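Local coordinates for Bse634I restriction endonuclease (Geobacillus stearothermophilus, PDB 1KNV), which probably cuts double-stranded DNA as a metal-dependent type II restriction endonuclease of the PD-(D/E)XK nuclease superfamily, at residues 86-91 with 158-163; 118-123 with 225-230. One frame throughout, in Å; residues are numbered along the deposited sequence.

Interaction 1. Residues 86-91 with 158-163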
ATOM      1  N   GLN B  86       8.762 -13.744  37.939  1.00 20.71           N
ATOM      2  CA  GLN B  86       8.327 -14.971  37.308  1.00 19.77           C
ATOM      3  C   GLN B  86       8.945 -15.046  35.920  1.00 19.97           C
ATOM      4  O   GLN B  86       9.525 -16.064  35.550  1.00 21.65           O
ATOM      5  CB  GLN B  86       6.795 -15.018  37.231  1.00 19.01           C
ATOM      6  CG  GLN B  86       6.223 -16.385  36.838  1.00 20.58           C
ATOM      7  CD  GLN B  86       6.447 -17.484  37.888  1.00 21.69           C
ATOM      8  OE1 GLN B  86       6.226 -18.660  37.611  1.00 23.52           O
ATOM      9  NE2 GLN B  86       6.877 -17.102  39.089  1.00 20.67           N
ATOM     10  N   SER B  87       8.841 -13.961  35.157  1.00 20.30           N
ATOM     11  CA  SER B  87       9.398 -13.922  33.799  1.00 18.91           C
ATOM     12  C   SER B  87      10.887 -14.204  33.787  1.00 18.92           C
ATOM     13  O   SER B  87      11.385 -14.912  32.908  1.00 19.59           O
ATOM     14  CB  SER B  87       9.146 -12.562  33.148  1.00 17.04           C
ATOM     15  OG  SER B  87       7.760 -12.341  32.991  1.00 17.13           O
ATOM     16  N   TRP B  88      11.599 -13.637  34.757  1.00 20.65           N
ATOM     17  CA  TRP B  88      13.041 -13.832  34.856  1.00 22.37           C
ATOM     18  C   TRP B  88      13.354 -15.313  35.079  1.00 23.57           C
ATOM     19  O   TRP B  88      14.250 -15.856  34.437  1.00 24.55           O
ATOM     20  CB  TRP B  88      13.619 -12.972  35.990  1.00 21.78           C
ATOM     21  CG  TRP B  88      15.071 -13.225  36.294  1.00 21.39           C
ATOM     22  CD1 TRP B  88      15.621 -14.375  36.798  1.00 22.56           C
ATOM     23  CD2 TRP B  88      16.151 -12.304  36.140  1.00 21.50           C
ATOM     24  NE1 TRP B  88      16.974 -14.224  36.966  1.00 22.01           N
ATOM     25  CE2 TRP B  88      17.326 -12.965  36.571  1.00 21.64           C
ATOM     26  CE3 TRP B  88      16.240 -10.986  35.681  1.00 21.81           C
ATOM     27  CZ2 TRP B  88      18.578 -12.344  36.556  1.00 21.81           C
ATOM     28  CZ3 TRP B  88      17.487 -10.371  35.668  1.00 21.75           C
ATOM     29  CH2 TRP B  88      18.639 -11.052  36.102  1.00 22.00           C
ATOM     30  N   ASN B  89      12.615 -15.969  35.974  1.00 23.99           N
ATOM     31  CA  ASN B  89      12.852 -17.387  36.234  1.00 24.67           C
ATOM     32  C   ASN B  89      12.348 -18.279  35.092  1.00 25.76           C
ATOM     33  O   ASN B  89      12.844 -19.391  34.897  1.00 27.62           O
ATOM     34  CB  ASN B  89      12.199 -17.812  37.555  1.00 25.36           C
ATOM     35  CG  ASN B  89      12.910 -17.240  38.776  1.00 25.45           C
ATOM     36  OD1 ASN B  89      14.121 -17.025  38.760  1.00 25.97           O
ATOM     37  ND2 ASN B  89      12.156 -17.011  39.848  1.00 25.56           N
ATOM     38  N   TYR B  90      11.366 -17.789  34.336  1.00 26.07           N
ATOM     39  CA  TYR B  90      10.810 -18.533  33.208  1.00 24.57           C
ATOM     40  C   TYR B  90      11.841 -18.779  32.113  1.00 23.79           C
ATOM     41  O   TYR B  90      11.985 -19.905  31.636  1.00 22.16           O
ATOM     42  CB  TYR B  90       9.614 -17.789  32.598  1.00 24.06           C
ATOM     43  CG  TYR B  90       9.109 -18.384  31.290  1.00 23.19           C
ATOM     44  CD1 TYR B  90       8.107 -19.350  31.270  1.00 22.46           C
ATOM     45  CD2 TYR B  90       9.649 -17.984  30.074  1.00 23.85           C
ATOM     46  CE1 TYR B  90       7.658 -19.900  30.064  1.00 21.68           C
ATOM     47  CE2 TYR B  90       9.211 -18.529  28.871  1.00 23.16           C
ATOM     48  CZ  TYR B  90       8.218 -19.483  28.873  1.00 22.29           C
ATOM     49  OH  TYR B  90       7.812 -20.014  27.670  1.00 21.88           O
ATOM     50  N   ARG B  91      12.552 -17.735  31.695  1.00 23.82           N
ATOM     51  CA  ARG B  91      13.526 -17.936  30.633  1.00 24.50           C
ATOM     52  C   ARG B  91      14.675 -18.793  31.124  1.00 24.94           C
ATOM     53  O   ARG B  91      15.365 -19.439  30.328  1.00 24.91           O
ATOM     54  CB  ARG B  91      14.051 -16.607  30.081  1.00 23.37           C
ATOM     55  CG  ARG B  91      14.826 -15.758  31.045  1.00 24.39           C
ATOM     56  CD  ARG B  91      15.640 -14.700  30.291  1.00 24.40           C
ATOM     57  NE  ARG B  91      16.744 -15.272  29.510  1.00 23.89           N
ATOM     58  CZ  ARG B  91      17.869 -15.760  30.033  1.00 23.86           C
ATOM     59  NH1 ARG B  91      18.059 -15.759  31.345  1.00 23.05           N
ATOM     60  NH2 ARG B  91      18.817 -16.238  29.239  1.00 24.08           N
ATOM     61  N   SER B 158      25.468 -13.597  31.234  1.00 35.24           N
ATOM     62  CA  SER B 158      25.446 -14.773  32.103  1.00 36.24           C
ATOM     63  C   SER B 158      24.684 -14.552  33.415  1.00 36.13           C
ATOM     64  O   SER B 158      24.086 -15.490  33.949  1.00 36.75           O
ATOM     65  CB  SER B 158      26.875 -15.227  32.421  1.00 37.25           C
ATOM     66  OG  SER B 158      27.502 -14.357  33.355  1.00 38.45           O
ATOM     67  N   GLU B 159      24.698 -13.324  33.934  1.00 35.30           N
ATOM     68  CA  GLU B 159      24.003 -13.024  35.183  1.00 35.13           C
ATOM     69  C   GLU B 159      22.510 -13.278  35.097  1.00 33.78           C
ATOM     70  O   GLU B 159      21.868 -13.573  36.108  1.00 35.25           O
ATOM     71  CB  GLU B 159      24.191 -11.568  35.594  1.00 37.17           C
ATOM     72  CG  GLU B 159      25.603 -11.090  35.657  1.00 40.32           C
ATOM     73  CD  GLU B 159      25.978 -10.351  34.412  1.00 42.38           C
ATOM     74  OE1 GLU B 159      26.416 -11.000  33.437  1.00 43.72           O
ATOM     75  OE2 GLU B 159      25.810  -9.114  34.404  1.00 44.11           O
ATOM     76  N   TYR B 160      21.955 -13.128  33.898  1.00 32.22           N
ATOM     77  CA  TYR B 160      20.525 -13.324  33.676  1.00 30.83           C
ATOM     78  C   TYR B 160      20.144 -14.775  33.866  1.00 31.66           C
ATOM     79  O   TYR B 160      18.975 -15.094  34.083  1.00 29.95           O
ATOM     80  CB  TYR B 160      20.135 -12.939  32.248  1.00 29.76           C
ATOM     81  CG  TYR B 160      20.388 -11.506  31.849  1.00 27.85           C
ATOM     82  CD1 TYR B 160      20.305 -11.124  30.508  1.00 26.52           C
ATOM     83  CD2 TYR B 160      20.724 -10.539  32.794  1.00 26.36           C
ATOM     84  CE1 TYR B 160      20.555  -9.816  30.114  1.00 26.74           C
ATOM     85  CE2 TYR B 160      20.976  -9.222  32.409  1.00 26.84           C
ATOM     86  CZ  TYR B 160      20.889  -8.868  31.064  1.00 26.07           C
ATOM     87  OH  TYR B 160      21.134  -7.574  30.664  1.00 25.85           O
ATOM     88  N   ASN B 161      21.138 -15.650  33.770  1.00 33.51           N
ATOM     89  CA  ASN B 161      20.906 -17.076  33.884  1.00 35.05           C
ATOM     90  C   ASN B 161      20.929 -17.659  35.279  1.00 35.34           C
ATOM     91  O   ASN B 161      20.944 -18.875  35.438  1.00 36.33           O
ATOM     92  CB  ASN B 161      21.882 -17.820  32.988  1.00 36.72           C
ATOM     93  CG  ASN B 161      21.646 -17.522  31.519  1.00 38.28           C
ATOM     94  OD1 ASN B 161      20.504 -17.548  31.054  1.00 40.11           O
ATOM     95  ND2 ASN B 161      22.718 -17.240  30.782  1.00 37.94           N
ATOM     96  N   LEU B 162      20.931 -16.798  36.290  1.00 36.16           N
ATOM     97  CA  LEU B 162      20.903 -17.246  37.678  1.00 36.81           C
ATOM     98  C   LEU B 162      19.472 -17.019  38.153  1.00 36.11           C
ATOM     99  O   LEU B 162      18.972 -15.886  38.130  1.00 36.75           O
ATOM    100  CB  LEU B 162      21.863 -16.426  38.537  1.00 38.79           C
ATOM    101  CG  LEU B 162      23.339 -16.459  38.134  1.00 40.90           C
ATOM    102  CD1 LEU B 162      24.093 -15.440  38.979  1.00 41.33           C
ATOM    103  CD2 LEU B 162      23.919 -17.870  38.307  1.00 40.81           C
ATOM    104  N   PRO B 163      18.783 -18.091  38.578  1.00 35.50           N
ATOM    105  CA  PRO B 163      17.408 -17.870  39.027  1.00 35.22           C
ATOM    106  C   PRO B 163      17.289 -17.070  40.320  1.00 35.38           C
ATOM    107  O   PRO B 163      18.274 -16.833  41.019  1.00 34.59           O
ATOM    108  CB  PRO B 163      16.827 -19.289  39.118  1.00 34.87           C
ATOM    109  CG  PRO B 163      18.007 -20.163  39.375  1.00 35.26           C
ATOM    110  CD  PRO B 163      19.139 -19.524  38.578  1.00 35.35           C
TER
HETATM  111  O   HOH W   1      16.495 -14.593  33.402  1.00 15.21           O
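Asn161 OD1 is gripped by both terminal nitrogens of Arg91, NH2 at 2.8 Å and NH1 at 3.0 Å. The oxygen lies close to the guanidinium plane, opposite CZ, in an end-on fork. Both donors reach it from the same face of the amide, NH2 tilted 22° from the carbonyl plane and NH1 well above it, and neither bond is straight. Arg91 NE donates to Tyr99 O, so the amide and the start of strand 99-103 together fix the guanidinium. A water extends this polar network: it donates to Trp88 O and to Tyr160 O and accepts from Arg91 NH1, joining the two backbones.

The contact sets the last turns of helix 68-93 against the 3-10 turn 158-160 and the loop after it, between strand 147-151 and helix 169-176, in the PD-(D/E)XK nuclease fold.

Trp88 CG lies anti to its backbone N (chi1 173°), and the far side of the indole reaches the loop. NE1 donates to Leu162 O over 2.8 Å in a nearly straight bond (167°), the oxygen lying in the ring plane. Tyr160 O sits over one indole face, toward the rim. Farther round the six-membered ring, Trp88 CH2 packs on Tyr160 CD2 at 3.9 Å, the two rings inclined steeply to each other, while Tyr160 OH is hydrogen-bonded to Asp181. Beside the indole, Asn89 OD1 accepts from Ile164 N and lies against Pro163 CA at 3.4 Å.

Interaction 2. Residues 118-123 with 225-230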
ATOM      1  N   ASN B 118      20.155   2.849  16.955  1.00 19.81           N
ATOM      2  CA  ASN B 118      20.103   4.158  16.333  1.00 20.14           C
ATOM      3  C   ASN B 118      19.414   4.196  14.961  1.00 19.65           C
ATOM      4  O   ASN B 118      18.609   5.087  14.687  1.00 18.38           O
ATOM      5  CB  ASN B 118      21.525   4.706  16.221  1.00 21.00           C
ATOM      6  CG  ASN B 118      21.568   6.047  15.550  1.00 22.18           C
ATOM      7  OD1 ASN B 118      20.995   7.028  16.043  1.00 22.69           O
ATOM      8  ND2 ASN B 118      22.244   6.103  14.406  1.00 22.01           N
ATOM      9  N   GLU B 119      19.734   3.238  14.100  1.00 18.64           N
ATOM     10  CA  GLU B 119      19.155   3.196  12.764  1.00 20.02           C
ATOM     11  C   GLU B 119      17.629   3.190  12.797  1.00 20.60           C
ATOM     12  O   GLU B 119      16.980   3.916  12.043  1.00 20.74           O
ATOM     13  CB  GLU B 119      19.679   1.964  12.022  1.00 22.03           C
ATOM     14  CG  GLU B 119      19.020   1.688  10.687  1.00 24.85           C
ATOM     15  CD  GLU B 119      19.616   0.476   9.987  1.00 27.26           C
ATOM     16  OE1 GLU B 119      19.954  -0.520  10.667  1.00 29.11           O
ATOM     17  OE2 GLU B 119      19.734   0.506   8.747  1.00 30.32           O
ATOM     18  N   THR B 120      17.061   2.370  13.675  1.00 19.21           N
ATOM     19  CA  THR B 120      15.617   2.274  13.813  1.00 17.78           C
ATOM     20  C   THR B 120      14.995   3.544  14.403  1.00 17.49           C
ATOM     21  O   THR B 120      13.983   4.025  13.901  1.00 15.21           O
ATOM     22  CB  THR B 120      15.245   1.065  14.682  1.00 17.82           C
ATOM     23  OG1 THR B 120      15.696  -0.136  14.033  1.00 16.43           O
ATOM     24  CG2 THR B 120      13.735   1.015  14.906  1.00 16.22           C
ATOM     25  N   ARG B 121      15.599   4.090  15.461  1.00 17.91           N
ATOM     26  CA  ARG B 121      15.086   5.315  16.086  1.00 18.75           C
ATOM     27  C   ARG B 121      15.079   6.519  15.130  1.00 19.00           C
ATOM     28  O   ARG B 121      14.174   7.349  15.163  1.00 18.26           O
ATOM     29  CB  ARG B 121      15.889   5.632  17.355  1.00 18.71           C
ATOM     30  CG  ARG B 121      15.770   4.547  18.424  1.00 18.84           C
ATOM     31  CD  ARG B 121      16.003   5.106  19.810  1.00 20.67           C
ATOM     32  NE  ARG B 121      14.966   6.063  20.191  1.00 22.60           N
ATOM     33  CZ  ARG B 121      15.103   6.973  21.153  1.00 24.85           C
ATOM     34  NH1 ARG B 121      16.240   7.055  21.840  1.00 25.62           N
ATOM     35  NH2 ARG B 121      14.106   7.811  21.425  1.00 24.85           N
ATOM     36  N   GLU B 122      16.089   6.612  14.271  1.00 20.46           N
ATOM     37  CA  GLU B 122      16.153   7.697  13.297  1.00 22.17           C
ATOM     38  C   GLU B 122      14.965   7.593  12.321  1.00 21.51           C
ATOM     39  O   GLU B 122      14.379   8.605  11.932  1.00 21.17           O
ATOM     40  CB  GLU B 122      17.480   7.630  12.531  1.00 25.40           C
ATOM     41  CG  GLU B 122      18.528   8.630  12.994  1.00 30.83           C
ATOM     42  CD  GLU B 122      19.952   8.216  12.622  1.00 34.67           C
ATOM     43  OE1 GLU B 122      20.160   7.647  11.520  1.00 35.44           O
ATOM     44  OE2 GLU B 122      20.870   8.477  13.436  1.00 36.96           O
ATOM     45  N   LYS B 123      14.608   6.373  11.925  1.00 19.06           N
ATOM     46  CA  LYS B 123      13.487   6.199  11.007  1.00 18.98           C
ATOM     47  C   LYS B 123      12.186   6.644  11.664  1.00 18.43           C
ATOM     48  O   LYS B 123      11.330   7.248  11.025  1.00 19.22           O
ATOM     49  CB  LYS B 123      13.371   4.741  10.552  1.00 18.32           C
ATOM     50  CG  LYS B 123      14.586   4.216   9.786  1.00 17.88           C
ATOM     51  CD  LYS B 123      14.237   2.956   9.024  1.00 17.88           C
ATOM     52  CE  LYS B 123      15.472   2.278   8.489  1.00 17.51           C
ATOM     53  NZ  LYS B 123      16.297   3.236   7.733  1.00 18.49           N
ATOM     54  N   MET B 225       7.836  -1.753   6.255  0.50 18.25           N
ATOM     55  CA  MET B 225       7.893  -1.117   4.936  0.50 18.47           C
ATOM     56  C   MET B 225       9.201  -0.344   4.752  0.50 18.21           C
ATOM     57  O   MET B 225       9.774  -0.330   3.659  0.50 18.49           O
ATOM     58  CB  MET B 225       6.679  -0.198   4.709  0.50 19.62           C
ATOM     59  CG  MET B 225       5.398  -0.967   4.354  0.50 21.65           C
ATOM     60  SD  MET B 225       4.084   0.015   3.569  0.50 22.52           S
ATOM     61  CE  MET B 225       2.703  -1.139   3.608  0.50 19.42           C
ATOM     62  N   ARG B 226       9.666   0.314   5.812  1.00 17.42           N
ATOM     63  CA  ARG B 226      10.935   1.026   5.763  1.00 16.57           C
ATOM     64  C   ARG B 226      12.119   0.102   5.491  1.00 17.10           C
ATOM     65  O   ARG B 226      12.970   0.405   4.652  1.00 17.00           O
ATOM     66  CB  ARG B 226      11.166   1.782   7.067  1.00 15.47           C
ATOM     67  CG  ARG B 226      10.112   2.847   7.359  1.00 17.20           C
ATOM     68  CD  ARG B 226      10.120   3.989   6.337  1.00 15.93           C
ATOM     69  NE  ARG B 226      11.281   4.873   6.459  1.00 16.32           N
ATOM     70  CZ  ARG B 226      11.435   5.822   7.384  1.00 15.67           C
ATOM     71  NH1 ARG B 226      10.504   6.042   8.303  1.00 17.00           N
ATOM     72  NH2 ARG B 226      12.525   6.569   7.382  1.00 15.83           N
ATOM     73  N   TYR B 227      12.167  -1.022   6.203  1.00 16.65           N
ATOM     74  CA  TYR B 227      13.252  -1.989   6.068  1.00 16.86           C
ATOM     75  C   TYR B 227      12.988  -3.050   5.012  1.00 17.29           C
ATOM     76  O   TYR B 227      13.853  -3.872   4.723  1.00 16.08           O
ATOM     77  CB  TYR B 227      13.493  -2.709   7.396  1.00 18.60           C
ATOM     78  CG  TYR B 227      14.238  -1.918   8.450  1.00 19.19           C
ATOM     79  CD1 TYR B 227      13.561  -1.313   9.504  1.00 17.81           C
ATOM     80  CD2 TYR B 227      15.630  -1.805   8.408  1.00 19.67           C
ATOM     81  CE1 TYR B 227      14.250  -0.618  10.487  1.00 18.69           C
ATOM     82  CE2 TYR B 227      16.324  -1.112   9.389  1.00 19.83           C
ATOM     83  CZ  TYR B 227      15.631  -0.524  10.423  1.00 19.16           C
ATOM     84  OH  TYR B 227      16.323   0.150  11.400  1.00 19.69           O
ATOM     85  N   TRP B 228      11.787  -3.042   4.454  1.00 18.10           N
ATOM     86  CA  TRP B 228      11.405  -4.011   3.444  1.00 18.27           C
ATOM     87  C   TRP B 228      11.663  -5.440   3.916  1.00 19.46           C
ATOM     88  O   TRP B 228      12.378  -6.205   3.279  1.00 19.41           O
ATOM     89  CB  TRP B 228      12.149  -3.742   2.143  1.00 18.91           C
ATOM     90  CG  TRP B 228      11.477  -4.376   0.994  1.00 20.07           C
ATOM     91  CD1 TRP B 228      11.832  -5.536   0.369  1.00 21.19           C
ATOM     92  CD2 TRP B 228      10.272  -3.932   0.370  1.00 20.48           C
ATOM     93  NE1 TRP B 228      10.915  -5.846  -0.611  1.00 22.58           N
ATOM     94  CE2 TRP B 228       9.947  -4.876  -0.629  1.00 21.54           C
ATOM     95  CE3 TRP B 228       9.433  -2.827   0.562  1.00 21.58           C
ATOM     96  CZ2 TRP B 228       8.817  -4.747  -1.438  1.00 22.30           C
ATOM     97  CZ3 TRP B 228       8.307  -2.698  -0.244  1.00 23.62           C
ATOM     98  CH2 TRP B 228       8.011  -3.654  -1.232  1.00 22.74           C
ATOM     99  N   ASN B 229      11.068  -5.788   5.050  1.00 21.81           N
ATOM    100  CA  ASN B 229      11.202  -7.119   5.627  1.00 22.44           C
ATOM    101  C   ASN B 229       9.781  -7.605   5.853  1.00 23.96           C
ATOM    102  O   ASN B 229       9.175  -7.307   6.877  1.00 23.52           O
ATOM    103  CB  ASN B 229      11.930  -7.048   6.965  1.00 22.75           C
ATOM    104  CG  ASN B 229      12.312  -8.412   7.490  1.00 23.39           C
ATOM    105  OD1 ASN B 229      11.887  -9.436   6.960  1.00 25.14           O
ATOM    106  ND2 ASN B 229      13.119  -8.433   8.538  1.00 24.64           N
ATOM    107  N   PRO B 230       9.225  -8.355   4.895  1.00 25.84           N
ATOM    108  CA  PRO B 230       7.854  -8.834   5.068  1.00 27.61           C
ATOM    109  C   PRO B 230       7.687  -9.915   6.127  1.00 29.17           C
ATOM    110  O   PRO B 230       6.599 -10.114   6.659  1.00 30.58           O
ATOM    111  CB  PRO B 230       7.495  -9.339   3.671  1.00 27.28           C
ATOM    112  CG  PRO B 230       8.805  -9.850   3.158  1.00 26.50           C
ATOM    113  CD  PRO B 230       9.778  -8.781   3.594  1.00 25.88           C
TER
HETATM  114  O   HOH W   2      14.698   2.684   5.096  0.50 28.84           O
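Two direct hydrogen bonds join Thr120 to Tyr227 and Lys123 to Arg226. Tyr227 OH donates to Thr120 OG1 over 2.7 Å, and Thr120 OG1 is also hydrogen-bonded to Asp117. Arg226, its chain bent at chi2 and chi3, brings NH1 within 3.1 Å of Lys123 O, the donor standing above the carbonyl plane. A water adds an indirect link, accepting from Lys123 NZ and donating to Arg226 O.

The aromatic contacts centre on Tyr227. Lys123 CE lies over one face of the ring, 3.7 Å from the centroid, in a CH-pi contact. NZ continues over the same face at 5.0 Å from the centroid, a distant cation-pi interaction, after the chain bends at chi4 (-52°). The Glu119 carboxylate comes to the ring edge beside CE2, turned steeply to the ring, while its CG approaches Tyr227 OH to 3.2 Å. Trp188 also stacks on Tyr227.

A methylene-on-guanidinium contact adds to this. Lys123 CB rests over one face of the Arg226 guanidinium, toward its rim, as the two side chains run antiparallel alongside each other.

Both segments also lie at a subunit interface: Lys123 packs on Lys123 of the second subunit, and Arg226 O accepts from Arg226 NE of that subunit. Within the chain, the first turns of helix 118-131 meet the C-terminal end of helix 203-227, the helix of a beta-alpha-beta crossover between parallel strands 191-198 and 235-240.

From the N terminus the chain first passes 86-91, near the end of helix 68-93, then strand 99-103, and next residues 118-123 at the start of helix 118-131. After strand 147-151 it returns to helix 68-93 at 158-163, where interaction 1 closes a loop with 66 residues between its segments. It then runs through strand 191-198 and helix 203-227, and interaction 2 closes a second loop, with 101 residues between its segments. The two loops cross, since 118-123 lies inside the first and 158-163 inside the second. Their nearest atoms are about 17 Å apart. Interaction 1 ties a helix to a loop; interaction 2 joins two helices beside a subunit interface.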